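Local coordinates for CMP/dCMP-type deaminase domain-containing protein (PDB 7DRY) that probably catalyses the deamination step of riboflavin biosynthesis as a zinc-dependent enzyme of the cytidine deaminase fold, at residues K125-P137 with I155-L168. Residues are numbered along the deposited sequence; the frame is centred on the assembly and turned at random. Where two conformers were deposited one is given.
Sequences KGIQKIYFGVKEP and IDWQVVNGLEREIL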
ATOM      1  N   LYS A 125       6.143  16.701  -4.089  1.00 16.84           N
ATOM      2  CA  LYS A 125       5.185  16.071  -4.994  1.00 16.16           C
ATOM      3  C   LYS A 125       4.371  14.975  -4.315  1.00 15.34           C
ATOM      4  O   LYS A 125       3.206  14.760  -4.670  1.00 18.30           O
ATOM      5  CB  LYS A 125       5.921  15.476  -6.193  1.00 15.74           C
ATOM      6  CG  LYS A 125       6.638  16.506  -7.005  1.00 17.13           C
ATOM      7  CD  LYS A 125       6.839  16.044  -8.427  1.00 30.96           C
ATOM      8  CE  LYS A 125       7.981  15.072  -8.529  1.00 35.99           C
ATOM      9  NZ  LYS A 125       8.195  14.663  -9.950  1.00 34.89           N
ATOM     10  N   GLY A 126       4.966  14.247  -3.381  1.00 14.29           N
ATOM     11  CA  GLY A 126       4.271  13.136  -2.766  1.00 13.63           C
ATOM     12  C   GLY A 126       4.123  11.940  -3.704  1.00 12.58           C
ATOM     13  O   GLY A 126       4.724  11.853  -4.775  1.00 15.70           O
ATOM     14  N   ILE A 127       3.293  10.998  -3.268  1.00 12.64           N
ATOM     15  CA  ILE A 127       3.067   9.771  -4.024  1.00 11.00           C
ATOM     16  C   ILE A 127       2.117  10.064  -5.174  1.00 13.83           C
ATOM     17  O   ILE A 127       1.031  10.616  -4.969  1.00 17.10           O
ATOM     18  CB  ILE A 127       2.517   8.675  -3.102  1.00 13.06           C
ATOM     19  CG1 ILE A 127       3.555   8.353  -2.028  1.00 12.81           C
ATOM     20  CG2 ILE A 127       2.162   7.422  -3.895  1.00 14.43           C
ATOM     21  CD1 ILE A 127       3.030   7.489  -0.896  1.00 14.12           C
ATOM     22  N   GLN A 128       2.529   9.710  -6.397  1.00 11.96           N
ATOM     23  CA  GLN A 128       1.758  10.039  -7.589  1.00 11.78           C
ATOM     24  C   GLN A 128       0.882   8.904  -8.102  1.00 11.92           C
ATOM     25  O   GLN A 128      -0.092   9.181  -8.814  1.00 15.67           O
ATOM     26  CB  GLN A 128       2.683  10.523  -8.718  1.00 12.51           C
ATOM     27  CG  GLN A 128       3.105  11.977  -8.534  1.00 17.54           C
ATOM     28  CD  GLN A 128       4.108  12.453  -9.565  1.00 16.93           C
ATOM     29  OE1 GLN A 128       5.223  12.832  -9.214  1.00 19.53           O
ATOM     30  NE2 GLN A 128       3.715  12.451 -10.843  1.00 20.10           N
ATOM     31  N   LYS A 129       1.187   7.652  -7.765  1.00 12.53           N
ATOM     32  CA  LYS A 129       0.426   6.538  -8.314  1.00 11.24           C
ATOM     33  C   LYS A 129       0.503   5.354  -7.361  1.00 10.58           C
ATOM     34  O   LYS A 129       1.542   5.126  -6.731  1.00 10.49           O
ATOM     35  CB  LYS A 129       0.953   6.144  -9.703  1.00 14.40           C
ATOM     36  CG  LYS A 129       0.121   5.080 -10.396  1.00 16.33           C
ATOM     37  CD  LYS A 129       0.447   4.965 -11.883  1.00 17.40           C
ATOM     38  CE  LYS A 129      -0.581   4.088 -12.570  1.00 18.46           C
ATOM     39  NZ  LYS A 129      -0.412   4.103 -14.048  1.00 23.11           N
ATOM     40  N   ILE A 130      -0.609   4.616  -7.265  1.00 11.90           N
ATOM     41  CA  ILE A 130      -0.716   3.373  -6.498  1.00 11.79           C
ATOM     42  C   ILE A 130      -1.041   2.241  -7.465  1.00 12.23           C
ATOM     43  O   ILE A 130      -1.954   2.363  -8.288  1.00 13.68           O
ATOM     44  CB  ILE A 130      -1.830   3.458  -5.434  1.00 11.48           C
ATOM     45  CG1 ILE A 130      -1.760   4.769  -4.642  1.00 14.10           C
ATOM     46  CG2 ILE A 130      -1.771   2.251  -4.510  1.00 15.44           C
ATOM     47  CD1 ILE A 130      -0.512   4.917  -3.802  1.00 14.67           C
ATOM     48  N   TYR A 131      -0.308   1.137  -7.355  1.00 11.29           N
ATOM     49  CA  TYR A 131      -0.650  -0.107  -8.033  1.00 11.01           C
ATOM     50  C   TYR A 131      -1.028  -1.128  -6.973  1.00 11.92           C
ATOM     51  O   TYR A 131      -0.340  -1.245  -5.961  1.00 11.50           O
ATOM     52  CB  TYR A 131       0.559  -0.667  -8.779  1.00 11.39           C
ATOM     53  CG  TYR A 131       0.974   0.103 -10.010  1.00 11.57           C
ATOM     54  CD1 TYR A 131       1.900   1.126  -9.924  1.00 13.50           C
ATOM     55  CD2 TYR A 131       0.455  -0.207 -11.257  1.00 15.91           C
ATOM     56  CE1 TYR A 131       2.296   1.837 -11.054  1.00 14.62           C
ATOM     57  CE2 TYR A 131       0.856   0.495 -12.400  1.00 18.73           C
ATOM     58  CZ  TYR A 131       1.771   1.516 -12.277  1.00 21.43           C
ATOM     59  OH  TYR A 131       2.174   2.236 -13.386  1.00 20.15           O
ATOM     60  N   PHE A 132      -2.116  -1.871  -7.198  1.00 11.84           N
ATOM     61  CA  PHE A 132      -2.510  -2.919  -6.259  1.00 11.21           C
ATOM     62  C   PHE A 132      -3.093  -4.106  -7.017  1.00 12.26           C
ATOM     63  O   PHE A 132      -3.417  -4.005  -8.204  1.00 13.51           O
ATOM     64  CB  PHE A 132      -3.449  -2.389  -5.164  1.00 12.23           C
ATOM     65  CG  PHE A 132      -4.648  -1.657  -5.687  1.00 13.47           C
ATOM     66  CD1 PHE A 132      -5.804  -2.349  -5.988  1.00 17.99           C
ATOM     67  CD2 PHE A 132      -4.632  -0.280  -5.859  1.00 17.61           C
ATOM     68  CE1 PHE A 132      -6.925  -1.691  -6.460  1.00 21.21           C
ATOM     69  CE2 PHE A 132      -5.751   0.383  -6.331  1.00 18.16           C
ATOM     70  CZ  PHE A 132      -6.895  -0.324  -6.631  1.00 20.36           C
ATOM     71  N   GLY A 133      -3.236  -5.236  -6.315  1.00 12.42           N
ATOM     72  CA  GLY A 133      -3.584  -6.494  -6.955  1.00 13.76           C
ATOM     73  C   GLY A 133      -5.007  -6.979  -6.761  1.00 16.64           C
ATOM     74  O   GLY A 133      -5.472  -7.865  -7.492  1.00 20.27           O
ATOM     75  N   VAL A 134      -5.718  -6.406  -5.789  0.65 14.87           N
ATOM     76  CA  VAL A 134      -7.111  -6.750  -5.514  0.65 16.39           C
ATOM     77  C   VAL A 134      -7.851  -5.471  -5.153  0.65 17.47           C
ATOM     78  O   VAL A 134      -7.390  -4.703  -4.303  0.65 16.79           O
ATOM     79  CB  VAL A 134      -7.245  -7.777  -4.368  0.65 17.96           C
ATOM     80  CG1 VAL A 134      -8.714  -8.007  -4.022  0.65 19.59           C
ATOM     81  CG2 VAL A 134      -6.580  -9.094  -4.729  0.65 24.13           C
ATOM     82  N   LYS A 135      -9.004  -5.246  -5.786  1.00 19.37           N
ATOM     83  CA  LYS A 135      -9.803  -4.048  -5.534  1.00 22.71           C
ATOM     84  C   LYS A 135     -10.705  -4.241  -4.312  1.00 21.85           C
ATOM     85  O   LYS A 135     -11.922  -4.084  -4.354  1.00 23.85           O
ATOM     86  CB  LYS A 135     -10.585  -3.642  -6.777  1.00 27.84           C
ATOM     87  CG  LYS A 135     -10.869  -2.143  -6.825  1.00 27.20           C
ATOM     88  CD  LYS A 135     -11.633  -1.729  -8.073  1.00 30.42           C
ATOM     89  CE  LYS A 135     -11.927  -0.238  -8.043  1.00 35.42           C
ATOM     90  NZ  LYS A 135     -12.779   0.202  -9.183  1.00 39.76           N
ATOM     91  N   GLU A 136     -10.062  -4.590  -3.201  1.00 20.11           N
ATOM     92  CA  GLU A 136     -10.687  -4.682  -1.894  1.00 23.05           C
ATOM     93  C   GLU A 136      -9.641  -4.203  -0.898  1.00 19.04           C
ATOM     94  O   GLU A 136      -8.448  -4.504  -1.056  1.00 17.38           O
ATOM     95  CB  GLU A 136     -11.108  -6.115  -1.533  1.00 25.40           C
ATOM     96  CG  GLU A 136     -12.175  -6.711  -2.439  1.00 31.94           C
ATOM     97  CD  GLU A 136     -13.487  -5.952  -2.388  1.00 44.05           C
ATOM     98  OE1 GLU A 136     -13.787  -5.328  -1.347  1.00 43.61           O
ATOM     99  OE2 GLU A 136     -14.223  -5.981  -3.396  1.00 48.55           O
ATOM    100  N   PRO A 137     -10.048  -3.447   0.114  1.00 19.72           N
ATOM    101  CA  PRO A 137      -9.086  -2.937   1.093  1.00 18.52           C
ATOM    102  C   PRO A 137      -8.698  -4.009   2.100  1.00 17.51           C
ATOM    103  O   PRO A 137      -9.378  -5.020   2.272  1.00 18.74           O
ATOM    104  CB  PRO A 137      -9.863  -1.814   1.785  1.00 20.07           C
ATOM    105  CG  PRO A 137     -11.297  -2.267   1.700  1.00 21.82           C
ATOM    106  CD  PRO A 137     -11.418  -2.959   0.368  1.00 21.84           C
ATOM    107  N   ILE A 155      -4.448  11.448  -7.391  1.00 21.76           N
ATOM    108  CA  ILE A 155      -3.482  10.361  -7.313  1.00 20.38           C
ATOM    109  C   ILE A 155      -3.962   9.255  -8.239  1.00 19.44           C
ATOM    110  O   ILE A 155      -5.080   8.750  -8.080  1.00 22.50           O
ATOM    111  CB  ILE A 155      -3.356   9.826  -5.877  1.00 16.95           C
ATOM    112  CG1 ILE A 155      -3.189  10.965  -4.871  1.00 32.47           C
ATOM    113  CG2 ILE A 155      -2.232   8.782  -5.788  1.00 17.53           C
ATOM    114  CD1 ILE A 155      -1.917  11.730  -5.026  1.00 38.96           C
ATOM    115  N   ASP A 156      -3.115   8.856  -9.182  1.00 17.10           N
ATOM    116  CA  ASP A 156      -3.474   7.782 -10.096  1.00 17.92           C
ATOM    117  C   ASP A 156      -3.480   6.450  -9.362  1.00 14.57           C
ATOM    118  O   ASP A 156      -2.774   6.257  -8.371  1.00 13.05           O
ATOM    119  CB  ASP A 156      -2.456   7.681 -11.233  1.00 18.75           C
ATOM    120  CG  ASP A 156      -2.502   8.861 -12.187  1.00 24.07           C
ATOM    121  OD1 ASP A 156      -3.457   9.660 -12.132  1.00 25.55           O
ATOM    122  OD2 ASP A 156      -1.564   8.978 -13.001  1.00 29.03           O
ATOM    123  N   TRP A 157      -4.270   5.511  -9.872  1.00 15.90           N
ATOM    124  CA  TRP A 157      -4.190   4.147  -9.375  1.00 14.54           C
ATOM    125  C   TRP A 157      -4.494   3.176 -10.505  1.00 13.53           C
ATOM    126  O   TRP A 157      -5.137   3.520 -11.498  1.00 16.43           O
ATOM    127  CB  TRP A 157      -5.097   3.910  -8.157  1.00 14.61           C
ATOM    128  CG  TRP A 157      -6.519   4.279  -8.389  1.00 17.18           C
ATOM    129  CD1 TRP A 157      -7.105   5.480  -8.121  1.00 17.38           C
ATOM    130  CD2 TRP A 157      -7.544   3.443  -8.941  1.00 16.77           C
ATOM    131  NE1 TRP A 157      -8.433   5.446  -8.466  1.00 22.50           N
ATOM    132  CE2 TRP A 157      -8.731   4.207  -8.973  1.00 19.19           C
ATOM    133  CE3 TRP A 157      -7.578   2.123  -9.401  1.00 19.84           C
ATOM    134  CZ2 TRP A 157      -9.937   3.698  -9.454  1.00 23.12           C
ATOM    135  CZ3 TRP A 157      -8.779   1.617  -9.885  1.00 20.70           C
ATOM    136  CH2 TRP A 157      -9.942   2.406  -9.907  1.00 23.66           C
ATOM    137  N   GLN A 158      -4.021   1.939 -10.329  1.00 15.05           N
ATOM    138  CA  GLN A 158      -4.151   0.922 -11.359  1.00 15.89           C
ATOM    139  C   GLN A 158      -4.213  -0.443 -10.690  1.00 14.86           C
ATOM    140  O   GLN A 158      -3.378  -0.756  -9.835  1.00 15.35           O
ATOM    141  CB  GLN A 158      -2.942   0.970 -12.293  1.00 17.22           C
ATOM    142  CG  GLN A 158      -2.990  -0.012 -13.438  1.00 22.10           C
ATOM    143  CD  GLN A 158      -1.996   0.343 -14.521  1.00 30.04           C
ATOM    144  OE1 GLN A 158      -1.786   1.519 -14.826  1.00 31.67           O
ATOM    145  NE2 GLN A 158      -1.365  -0.669 -15.098  1.00 38.74           N
ATOM    146  N   VAL A 159      -5.200  -1.245 -11.076  1.00 17.67           N
ATOM    147  CA  VAL A 159      -5.269  -2.631 -10.631  1.00 17.14           C
ATOM    148  C   VAL A 159      -4.417  -3.484 -11.559  1.00 16.00           C
ATOM    149  O   VAL A 159      -4.505  -3.365 -12.789  1.00 19.96           O
ATOM    150  CB  VAL A 159      -6.721  -3.126 -10.609  1.00 20.44           C
ATOM    151  CG1 VAL A 159      -6.784  -4.509  -9.987  1.00 20.73           C
ATOM    152  CG2 VAL A 159      -7.602  -2.158  -9.841  1.00 26.46           C
ATOM    153  N   VAL A 160      -3.598  -4.350 -10.972  1.00 16.82           N
ATOM    154  CA  VAL A 160      -2.759  -5.287 -11.708  1.00 15.97           C
ATOM    155  C   VAL A 160      -3.341  -6.669 -11.472  1.00 15.61           C
ATOM    156  O   VAL A 160      -3.307  -7.181 -10.345  1.00 18.98           O
ATOM    157  CB  VAL A 160      -1.305  -5.221 -11.235  1.00 18.69           C
ATOM    158  CG1 VAL A 160      -0.438  -6.198 -12.030  1.00 26.18           C
ATOM    159  CG2 VAL A 160      -0.772  -3.793 -11.338  1.00 20.68           C
ATOM    160  N   ASN A 161      -3.884  -7.272 -12.528  1.00 19.03           N
ATOM    161  CA  ASN A 161      -4.596  -8.533 -12.405  1.00 20.68           C
ATOM    162  C   ASN A 161      -3.621  -9.706 -12.402  1.00 21.37           C
ATOM    163  O   ASN A 161      -2.459  -9.586 -12.804  1.00 26.03           O
ATOM    164  CB  ASN A 161      -5.568  -8.705 -13.575  1.00 30.32           C
ATOM    165  CG  ASN A 161      -6.630  -7.617 -13.623  1.00 41.70           C
ATOM    166  OD1 ASN A 161      -7.166  -7.209 -12.594  1.00 41.52           O
ATOM    167  ND2 ASN A 161      -6.937  -7.144 -14.826  1.00 49.78           N
ATOM    168  N   GLY A 162      -4.111 -10.851 -11.926  1.00 21.48           N
ATOM    169  CA  GLY A 162      -3.402 -12.112 -12.037  1.00 26.08           C
ATOM    170  C   GLY A 162      -2.914 -12.709 -10.733  1.00 25.18           C
ATOM    171  O   GLY A 162      -2.498 -13.874 -10.729  1.00 26.73           O
ATOM    172  N   LEU A 163      -2.944 -11.961  -9.627  1.00 20.69           N
ATOM    173  CA  LEU A 163      -2.475 -12.461  -8.339  1.00 18.50           C
ATOM    174  C   LEU A 163      -3.563 -12.440  -7.270  1.00 18.93           C
ATOM    175  O   LEU A 163      -3.251 -12.552  -6.081  1.00 19.15           O
ATOM    176  CB  LEU A 163      -1.247 -11.681  -7.861  1.00 18.16           C
ATOM    177  CG  LEU A 163      -0.013 -11.771  -8.755  1.00 31.20           C
ATOM    178  CD1 LEU A 163       0.912 -10.580  -8.524  1.00 31.75           C
ATOM    179  CD2 LEU A 163       0.702 -13.091  -8.503  1.00 39.19           C
ATOM    180  N   GLU A 164      -4.835 -12.344  -7.670  1.00 17.98           N
ATOM    181  CA  GLU A 164      -5.888 -12.035  -6.707  1.00 17.02           C
ATOM    182  C   GLU A 164      -6.014 -13.118  -5.640  1.00 15.36           C
ATOM    183  O   GLU A 164      -6.078 -12.819  -4.439  1.00 14.63           O
ATOM    184  CB  GLU A 164      -7.228 -11.843  -7.420  1.00 19.76           C
ATOM    185  CG  GLU A 164      -7.273 -10.699  -8.423  1.00 20.69           C
ATOM    186  CD  GLU A 164      -6.760 -11.092  -9.791  1.00 25.56           C
ATOM    187  OE1 GLU A 164      -6.356 -12.258  -9.977  1.00 24.57           O
ATOM    188  OE2 GLU A 164      -6.786 -10.235 -10.697  1.00 28.14           O
ATOM    189  N   ARG A 165      -6.064 -14.384  -6.054  1.00 14.69           N
ATOM    190  CA  ARG A 165      -6.296 -15.446  -5.084  1.00 14.08           C
ATOM    191  C   ARG A 165      -5.166 -15.517  -4.067  1.00 15.65           C
ATOM    192  O   ARG A 165      -5.414 -15.593  -2.860  1.00 14.95           O
ATOM    193  CB  ARG A 165      -6.513 -16.792  -5.770  1.00 15.75           C
ATOM    194  CG  ARG A 165      -6.718 -17.889  -4.749  1.00 19.18           C
ATOM    195  CD  ARG A 165      -7.253 -19.179  -5.313  1.00 21.52           C
ATOM    196  NE  ARG A 165      -7.352 -20.141  -4.224  1.00 25.87           N
ATOM    197  CZ  ARG A 165      -7.478 -21.450  -4.379  1.00 23.15           C
ATOM    198  NH1 ARG A 165      -7.542 -21.978  -5.599  1.00 27.22           N
ATOM    199  NH2 ARG A 165      -7.542 -22.229  -3.307  1.00 25.73           N
ATOM    200  N   GLU A 166      -3.912 -15.470  -4.536  1.00 15.11           N
ATOM    201  CA  GLU A 166      -2.777 -15.559  -3.622  1.00 13.48           C
ATOM    202  C   GLU A 166      -2.724 -14.370  -2.676  1.00 13.53           C
ATOM    203  O   GLU A 166      -2.400 -14.527  -1.493  1.00 13.82           O
ATOM    204  CB  GLU A 166      -1.472 -15.653  -4.412  1.00 17.05           C
ATOM    205  CG  GLU A 166      -1.301 -16.985  -5.109  1.00 20.81           C
ATOM    206  CD  GLU A 166      -0.178 -16.955  -6.120  1.00 35.28           C
ATOM    207  OE1 GLU A 166       0.982 -17.200  -5.724  1.00 40.49           O
ATOM    208  OE2 GLU A 166      -0.460 -16.663  -7.303  1.00 40.59           O
ATOM    209  N   ILE A 167      -3.024 -13.172  -3.183  1.00 12.74           N
ATOM    210  CA  ILE A 167      -3.045 -11.989  -2.326  1.00 11.84           C
ATOM    211  C   ILE A 167      -4.059 -12.159  -1.202  1.00 12.76           C
ATOM    212  O   ILE A 167      -3.771 -11.859  -0.038  1.00 12.49           O
ATOM    213  CB  ILE A 167      -3.317 -10.735  -3.169  1.00 11.59           C
ATOM    214  CG1 ILE A 167      -2.062 -10.378  -3.963  1.00 11.67           C
ATOM    215  CG2 ILE A 167      -3.770  -9.564  -2.287  1.00 11.90           C
ATOM    216  CD1 ILE A 167      -2.308  -9.316  -5.030  1.00 14.73           C
ATOM    217  N   LEU A 168      -5.247 -12.674  -1.527  1.00 11.53           N
ATOM    218  CA  LEU A 168      -6.290 -12.844  -0.518  1.00 13.50           C
ATOM    219  C   LEU A 168      -5.955 -13.973   0.447  1.00 14.13           C
ATOM    220  O   LEU A 168      -6.162 -13.833   1.657  1.00 14.09           O
ATOM    221  CB  LEU A 168      -7.635 -13.099  -1.197  1.00 13.81           C
ATOM    222  CG  LEU A 168      -8.191 -11.890  -1.946  1.00 14.62           C
ATOM    223  CD1 LEU A 168      -9.316 -12.299  -2.870  1.00 16.26           C
ATOM    224  CD2 LEU A 168      -8.664 -10.832  -0.954  1.00 16.68           C
TER
HETATM  225  O   HOH W   1      -1.027   6.771 -14.800  1.00 30.75           O
HETATM  226  O   HOH W   2      -3.709   4.789 -13.923  1.00 36.32           O
HETATM  227  O   HOH W   3      -3.688  -9.312  -8.917  1.00 18.10           O
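Phe-132 and Val-159 meet where strands 127-132 and 156-159 run side by side, the last two strands of the deaminase sheet, joined through helix 145-152 as a beta-alpha-beta unit. Their short axes are nearly parallel, and five backbone hydrogen bonds, from Asp-156 N to Gln-128 O through Val-160 N to Phe-132 O (2.8 Å), establish the parallel register. The tight part faces helix 145-152, where Cys-147 touches the side chains of both Phe-132 and Trp-157. With CG wedged between its backbone N and carbonyl carbon (chi1 53°), Phe-132 brings CE1 to 3.5 Å from Val-159 CG2 and CZ to 3.8 Å from Trp-157 CE3. The Phe-132 and Trp-157 planes are 26° apart, but the rings are slid so far that they barely overlap. On this same face Ile-130 packs on Met-95 and Val-97 of strand 91-97, its side chain about 10 Å from the bound zinc ion. Beyond the strands, the chain turns away at Gly-133, whose CA lies 3.6 Å from Ile-167 CD1 on the helix starting at Glu-164.

The other face is buried in its inner part, where the Tyr-131 ring stacks with His-5 and Tyr-96, but looser and wetter at Lys-129, Asp-156 and Gln-158. Tyr-131 and Gln-158 lie alongside each other, ring and amide planes 66° apart, with Gln-158 NE2 at the ring edge. The extended chain of Lys-129 crosses to donate from NZ to Gln-158 OE1 at 3.0 Å, with NZ out of the plane of that amide carbonyl. Lys-129 NZ stays 5.1 Å from Asp-156 OD2, and a water that accepts from NZ and donates to OD2 bridges them. Where the strands end, another water donates to Gly-133 O and to Val-160 O and accepts from Leu-163 N at 2.8 Å.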